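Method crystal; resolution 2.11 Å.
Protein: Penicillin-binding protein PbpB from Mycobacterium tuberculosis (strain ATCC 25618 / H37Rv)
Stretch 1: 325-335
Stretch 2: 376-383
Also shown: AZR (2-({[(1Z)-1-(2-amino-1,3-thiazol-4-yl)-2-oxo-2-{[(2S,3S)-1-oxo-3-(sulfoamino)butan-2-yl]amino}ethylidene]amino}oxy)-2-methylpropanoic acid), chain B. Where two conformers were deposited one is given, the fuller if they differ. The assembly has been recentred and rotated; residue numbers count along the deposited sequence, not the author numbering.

Stretch 1, residues 325-335: SNVGTLMLSQR
Stretch 2 376-383: TFANLPIG

What backbone frame brings the two stretches together? Stretch 1 is a helix from Asn326 onward, entered from Ser325 at the N-cap. The t rotamer of Ser325 turns OG back to accept from Gly328 N at 2.8 Å, while Ser325 O takes both Thr329 N (3.0 Å) and Thr329 OG1 (2.8 Å). In stretch 2, Thr376 to Ala378 have helical phi/psi without the regular bonds: Thr376 O receives Asn379 N at 2.8 Å and Leu380 N at 3.0 Å, a 3-10 segment covers Leu380 and Pro381, Ile382 N reaches Asn379 O at 3.1 Å and Gly383 N reaches Leu380 O at 2.8 Å. Gly383 has phi/psi of 85/22, where a CB would jam against the preceding carbonyl. The register sets the CA of Asn326 6.1 Å from that of Ile382 and the CA of Leu330 6.6 Å from that of Pro381; as the helix advances, the nearest partner steps back from Ile382 to Pro381.

How does the start of the helix serve both the contact and the ligand? Asn326 (m, chi2 -12°) points sideways, its OD1 3.7 Å from Ile382 CG2. A water lies 2.9 Å from Asn326 OD1 and 2.8 Å from Ile382 O, within hydrogen-bonding distance of both, linking two oxygens that cannot bond each other. The other end of the amide, Asn326 ND2, donates to AZR O10 at a short 2.5 Å and a nearly straight 175°. Gly383 O lies 3.8 Å from AZR S8, so both stretches approach the ligand.

What fills the middle? Thr329 (m) points toward stretch 2. With its hydroxyl bonded to Ser325 O, it offers methyl CG2, 3.7 Å from Pro381 O and 4.0 Å from Ile382 CG2. Leu330 (m, t) starts sideways, but its end comes nearer: CD1 is 3.4 Å from Ala378 O and CD2 is 3.7 Å from Phe377 O, both van der Waals contacts. Its apolar partners are Pro381 CB, 3.8 Å from Leu330 CD2, and Ile382 CG2, 4.3 Å from Leu330 CG. Ile382 (p, p) points toward the helix. No direct hydrogen bond crosses between the stretches.

How does the contact close beyond Leu330? Ser333 (m) points toward stretch 2, yet its OG donates back to Thr329 O at 2.8 Å, which also accepts Ser333 N at 2.8 Å. Ser333 OG also lies 3.3 Å from Pro381 CB, a packing contact. Phe377 (chi1 t, chi2 46°) starts sideways, but its ring end comes nearer, with CZ 3.4 Å from Ser333 O; the carbonyl sits at the ring edge, near its plane, where the polarized C-H groups lie. Gln334 CA, 4.4 Å from Phe377 CE2, adds a looser contact.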

ATOM      1  N   SER A 325      12.905  12.960 -11.850  1.00 27.84           N
ATOM      2  CA  SER A 325      14.216  13.587 -11.684  1.00 27.33           C
ATOM      3  C   SER A 325      14.504  13.732 -10.193  1.00 27.90           C
ATOM      4  O   SER A 325      13.789  14.455  -9.489  1.00 27.68           O
ATOM      5  CB  SER A 325      14.262  14.942 -12.387  1.00 25.02           C
ATOM      6  OG  SER A 325      15.452  15.648 -12.042  1.00 28.62           O
ATOM      7  N   ASN A 326      15.504  12.986  -9.698  1.00 29.25           N
ATOM      8  CA  ASN A 326      15.974  13.174  -8.326  1.00 31.81           C
ATOM      9  C   ASN A 326      16.514  14.584  -8.124  1.00 32.68           C
ATOM     10  O   ASN A 326      16.258  15.214  -7.091  1.00 30.56           O
ATOM     11  CB  ASN A 326      17.078  12.164  -7.970  1.00 33.50           C
ATOM     12  CG  ASN A 326      16.578  10.723  -7.857  1.00 34.34           C
ATOM     13  OD1 ASN A 326      15.382  10.449  -7.814  1.00 32.86           O
ATOM     14  ND2 ASN A 326      17.523   9.793  -7.796  1.00 40.91           N
ATOM     15  N   VAL A 327      17.292  15.077  -9.090  1.00 28.67           N
ATOM     16  CA  VAL A 327      17.856  16.422  -8.988  1.00 31.60           C
ATOM     17  C   VAL A 327      16.744  17.465  -8.927  1.00 29.70           C
ATOM     18  O   VAL A 327      16.764  18.372  -8.085  1.00 28.68           O
ATOM     19  CB  VAL A 327      18.815  16.685 -10.160  1.00 29.92           C
ATOM     20  CG1 VAL A 327      19.230  18.162 -10.191  1.00 32.47           C
ATOM     21  CG2 VAL A 327      20.055  15.760 -10.057  1.00 35.19           C
ATOM     22  N   GLY A 328      15.760  17.359  -9.822  1.00 27.16           N
ATOM     23  CA  GLY A 328      14.642  18.288  -9.773  1.00 26.94           C
ATOM     24  C   GLY A 328      13.895  18.201  -8.456  1.00 29.58           C
ATOM     25  O   GLY A 328      13.462  19.220  -7.903  1.00 27.83           O
ATOM     26  N   THR A 329      13.752  16.986  -7.921  1.00 28.03           N
ATOM     27  CA  THR A 329      13.053  16.829  -6.648  1.00 26.52           C
ATOM     28  C   THR A 329      13.795  17.550  -5.529  1.00 30.87           C
ATOM     29  O   THR A 329      13.182  18.239  -4.706  1.00 27.76           O
ATOM     30  CB  THR A 329      12.882  15.345  -6.335  1.00 27.98           C
ATOM     31  OG1 THR A 329      12.017  14.757  -7.323  1.00 27.86           O
ATOM     32  CG2 THR A 329      12.250  15.147  -4.937  1.00 28.93           C
ATOM     33  N   LEU A 330      15.122  17.439  -5.512  1.00 26.89           N
ATOM     34  CA  LEU A 330      15.892  18.052  -4.432  1.00 32.87           C
ATOM     35  C   LEU A 330      15.963  19.565  -4.582  1.00 26.48           C
ATOM     36  O   LEU A 330      15.954  20.285  -3.581  1.00 31.01           O
ATOM     37  CB  LEU A 330      17.292  17.447  -4.368  1.00 27.63           C
ATOM     38  CG  LEU A 330      17.291  16.003  -3.856  1.00 31.88           C
ATOM     39  CD1 LEU A 330      18.681  15.401  -3.956  1.00 37.76           C
ATOM     40  CD2 LEU A 330      16.787  15.945  -2.435  1.00 28.19           C
ATOM     41  N   MET A 331      16.039  20.072  -5.817  1.00 27.83           N
ATOM     42  CA  MET A 331      15.999  21.516  -6.016  0.50 28.72           C
ATOM     43  C   MET A 331      14.702  22.104  -5.481  1.00 29.25           C
ATOM     44  O   MET A 331      14.712  23.110  -4.764  1.00 28.87           O
ATOM     45  CB  MET A 331      16.173  21.841  -7.497  0.50 28.80           C
ATOM     46  CG  MET A 331      17.549  21.468  -8.002  0.50 29.01           C
ATOM     47  SD  MET A 331      17.819  21.970  -9.684  0.50 35.79           S
ATOM     48  CE  MET A 331      17.363  23.690  -9.585  0.50 34.59           C
ATOM     49  N   LEU A 332      13.569  21.470  -5.805  1.00 24.59           N
ATOM     50  CA  LEU A 332      12.276  21.907  -5.280  1.00 28.23           C
ATOM     51  C   LEU A 332      12.188  21.700  -3.779  1.00 24.31           C
ATOM     52  O   LEU A 332      11.606  22.525  -3.069  1.00 29.27           O
ATOM     53  CB  LEU A 332      11.128  21.143  -5.959  1.00 30.86           C
ATOM     54  CG  LEU A 332      10.863  21.404  -7.440  1.00 30.81           C
ATOM     55  CD1 LEU A 332       9.902  20.335  -8.004  1.00 23.71           C
ATOM     56  CD2 LEU A 332      10.320  22.839  -7.649  1.00 27.09           C
ATOM     57  N   SER A 333      12.717  20.580  -3.281  1.00 25.27           N
ATOM     58  CA  SER A 333      12.739  20.361  -1.836  1.00 29.21           C
ATOM     59  C   SER A 333      13.550  21.445  -1.119  1.00 32.62           C
ATOM     60  O   SER A 333      13.233  21.803   0.023  1.00 34.19           O
ATOM     61  CB  SER A 333      13.304  18.965  -1.516  1.00 25.66           C
ATOM     62  OG  SER A 333      12.478  17.943  -2.054  1.00 32.76           O
ATOM     63  N   GLN A 334      14.596  21.975  -1.766  1.00 30.63           N
ATOM     64  CA  GLN A 334      15.373  23.060  -1.164  1.00 35.22           C
ATOM     65  C   GLN A 334      14.505  24.282  -0.898  1.00 39.31           C
ATOM     66  O   GLN A 334      14.756  25.020   0.061  1.00 33.86           O
ATOM     67  CB  GLN A 334      16.554  23.463  -2.054  1.00 31.01           C
ATOM     68  CG  GLN A 334      17.717  22.491  -2.100  1.00 30.96           C
ATOM     69  CD  GLN A 334      18.788  22.940  -3.086  1.00 36.10           C
ATOM     70  OE1 GLN A 334      18.807  24.097  -3.496  1.00 38.77           O
ATOM     71  NE2 GLN A 334      19.675  22.021  -3.484  1.00 35.84           N
ATOM     72  N   ARG A 335      13.483  24.518  -1.737  1.00 30.45           N
ATOM     73  CA  ARG A 335      12.566  25.622  -1.471  1.00 32.43           C
ATOM     74  C   ARG A 335      11.748  25.350  -0.219  1.00 37.43           C
ATOM     75  O   ARG A 335      11.464  26.270   0.558  1.00 33.65           O
ATOM     76  CB  ARG A 335      11.642  25.853  -2.667  1.00 28.59           C
ATOM     77  CG  ARG A 335      12.341  25.879  -4.023  1.00 32.65           C
ATOM     78  CD  ARG A 335      11.327  26.148  -5.143  1.00 26.71           C
ATOM     79  NE  ARG A 335      11.977  26.343  -6.442  1.00 29.46           N
ATOM     80  CZ  ARG A 335      11.334  26.680  -7.557  1.00 36.60           C
ATOM     81  NH1 ARG A 335      10.022  26.864  -7.522  1.00 35.38           N
ATOM     82  NH2 ARG A 335      12.001  26.844  -8.701  1.00 31.11           N
ATOM     83  N   THR A 376      21.113  13.845   5.300  1.00 38.07           N
ATOM     84  CA  THR A 376      19.753  13.310   5.369  1.00 39.72           C
ATOM     85  C   THR A 376      18.820  14.004   4.388  1.00 41.29           C
ATOM     86  O   THR A 376      18.069  13.347   3.653  1.00 35.58           O
ATOM     87  CB  THR A 376      19.190  13.467   6.781  1.00 41.55           C
ATOM     88  OG1 THR A 376      20.158  13.024   7.731  1.00 41.01           O
ATOM     89  CG2 THR A 376      17.908  12.653   6.924  1.00 31.05           C
ATOM     90  N   PHE A 377      18.841  15.341   4.379  1.00 32.99           N
ATOM     91  CA  PHE A 377      17.914  16.099   3.551  1.00 38.50           C
ATOM     92  C   PHE A 377      18.170  15.902   2.061  1.00 40.59           C
ATOM     93  O   PHE A 377      17.264  16.127   1.252  1.00 33.23           O
ATOM     94  CB  PHE A 377      17.978  17.586   3.910  1.00 33.30           C
ATOM     95  CG  PHE A 377      16.821  18.395   3.363  1.00 34.41           C
ATOM     96  CD1 PHE A 377      15.517  17.933   3.482  1.00 34.98           C
ATOM     97  CD2 PHE A 377      17.036  19.617   2.743  1.00 37.16           C
ATOM     98  CE1 PHE A 377      14.453  18.679   2.999  1.00 37.93           C
ATOM     99  CE2 PHE A 377      15.974  20.370   2.253  1.00 32.89           C
ATOM    100  CZ  PHE A 377      14.683  19.904   2.382  1.00 30.44           C
ATOM    101  N   ALA A 378      19.373  15.493   1.674  1.00 33.99           N
ATOM    102  CA  ALA A 378      19.623  15.137   0.288  1.00 35.53           C
ATOM    103  C   ALA A 378      19.106  13.749  -0.072  1.00 37.45           C
ATOM    104  O   ALA A 378      19.145  13.380  -1.249  1.00 35.26           O
ATOM    105  CB  ALA A 378      21.124  15.201  -0.015  1.00 32.74           C
ATOM    106  N   ASN A 379      18.646  12.966   0.905  1.00 36.19           N
ATOM    107  CA  ASN A 379      18.235  11.588   0.673  1.00 34.10           C
ATOM    108  C   ASN A 379      16.741  11.364   0.858  1.00 31.18           C
ATOM    109  O   ASN A 379      16.101  10.751  -0.005  1.00 29.20           O
ATOM    110  CB  ASN A 379      19.019  10.647   1.601  1.00 34.39           C
ATOM    111  CG  ASN A 379      20.485  10.528   1.202  1.00 41.43           C
ATOM    112  OD1 ASN A 379      21.376  10.774   2.005  1.00 46.00           O
ATOM    113  ND2 ASN A 379      20.734  10.172  -0.047  1.00 39.32           N
ATOM    114  N   LEU A 380      16.176  11.821   1.980  1.00 32.94           N
ATOM    115  CA  LEU A 380      14.760  11.587   2.272  1.00 34.52           C
ATOM    116  C   LEU A 380      13.818  12.012   1.147  1.00 29.19           C
ATOM    117  O   LEU A 380      12.914  11.230   0.810  1.00 32.70           O
ATOM    118  CB  LEU A 380      14.363  12.297   3.577  1.00 31.59           C
ATOM    119  CG  LEU A 380      14.947  11.779   4.886  1.00 35.08           C
ATOM    120  CD1 LEU A 380      14.236  12.430   6.077  1.00 31.23           C
ATOM    121  CD2 LEU A 380      14.880  10.248   4.948  1.00 32.15           C
ATOM    122  N   PRO A 381      13.948  13.205   0.547  1.00 31.94           N
ATOM    123  CA  PRO A 381      12.975  13.606  -0.487  1.00 30.71           C
ATOM    124  C   PRO A 381      12.927  12.681  -1.683  1.00 33.88           C
ATOM    125  O   PRO A 381      11.882  12.611  -2.332  1.00 28.57           O
ATOM    126  CB  PRO A 381      13.431  15.016  -0.885  1.00 31.33           C
ATOM    127  CG  PRO A 381      14.116  15.550   0.365  1.00 32.17           C
ATOM    128  CD  PRO A 381      14.853  14.325   0.896  1.00 30.11           C
ATOM    129  N   ILE A 382      13.989  11.937  -1.990  1.00 29.73           N
ATOM    130  CA  ILE A 382      13.909  10.960  -3.073  1.00 32.64           C
ATOM    131  C   ILE A 382      13.682   9.539  -2.549  1.00 31.17           C
ATOM    132  O   ILE A 382      13.817   8.576  -3.304  1.00 32.02           O
ATOM    133  CB  ILE A 382      15.142  11.047  -3.991  1.00 32.49           C
ATOM    134  CG1 ILE A 382      16.450  10.916  -3.206  1.00 36.68           C
ATOM    135  CG2 ILE A 382      15.153  12.408  -4.700  1.00 34.54           C
ATOM    136  CD1 ILE A 382      16.929   9.511  -2.981  1.00 44.51           C
ATOM    137  N   GLY A 383      13.321   9.390  -1.278  1.00 31.08           N
ATOM    138  CA  GLY A 383      12.962   8.090  -0.742  1.00 26.53           C
ATOM    139  C   GLY A 383      14.115   7.234  -0.258  1.00 33.63           C
ATOM    140  O   GLY A 383      13.963   6.010  -0.184  1.00 33.88           O
TER
HETATM  141  C7  AZR B 701      14.974   6.585 -11.108  1.00 36.47           C
HETATM  142  S8  AZR B 701      16.542   5.275  -2.880  1.00 64.23           S
HETATM  143  O9  AZR B 701      12.619   5.573  -7.423  1.00 31.29           O
HETATM  144  O10 AZR B 701      16.992   7.318  -7.641  1.00 42.19           O
HETATM  145  O11 AZR B 701      17.931   4.567  -8.851  1.00 47.11           O
HETATM  146  N12 AZR B 701      12.616   6.726 -10.365  1.00 32.34           N
HETATM  147  N13 AZR B 701      15.320   5.809  -7.991  1.00 34.59           N
HETATM  148  N14 AZR B 701      17.976   4.281  -7.453  1.00 46.91           N
HETATM  149  N15 AZR B 701      17.667   3.816  -4.698  1.00 49.67           N
HETATM  150  N16 AZR B 701      17.746   2.891  -2.537  1.00 45.76           N
HETATM  151  S17 AZR B 701      11.580   5.826 -11.180  1.00 34.08           S
HETATM  152  C18 AZR B 701      13.964   6.232 -10.031  1.00 32.77           C
HETATM  153  C19 AZR B 701      14.371   6.717  -8.629  1.00 36.57           C
HETATM  154  C20 AZR B 701      13.082   6.630  -7.773  1.00 34.25           C
HETATM  155  C21 AZR B 701      16.511   6.195  -7.495  1.00 45.67           C
HETATM  156  C22 AZR B 701      17.256   5.111  -6.798  1.00 49.18           C
HETATM  157  C23 AZR B 701      18.664   3.649  -9.630  1.00 55.36           C
HETATM  158  C24 AZR B 701      17.149   4.942  -5.327  1.00 46.61           C
HETATM  159  C25 AZR B 701      16.520   5.831  -4.515  1.00 45.57           C
HETATM  160  C26 AZR B 701      17.413   3.854  -3.407  1.00 48.50           C
HETATM  161  C27 AZR B 701      17.902   2.337  -9.569  1.00 52.32           C
HETATM  162  C28 AZR B 701      18.785   4.150 -11.059  1.00 53.23           C
HETATM  163  C29 AZR B 701      20.052   3.504  -9.009  1.00 48.12           C
HETATM  164  O30 AZR B 701      20.529   4.313  -8.243  1.00 54.18           O
HETATM  165  O31 AZR B 701      20.682   2.450  -9.425  1.00 56.48           O
HETATM  166  O32 AZR B 701      12.020   5.750 -12.524  1.00 36.19           O
HETATM  167  O33 AZR B 701      10.255   6.643 -11.234  1.00 32.28           O
HETATM  168  O34 AZR B 701      11.317   4.661 -10.418  1.00 37.19           O
HETATM  169  O   HOH W   1      14.738   8.335  -5.939  1.00 35.02           O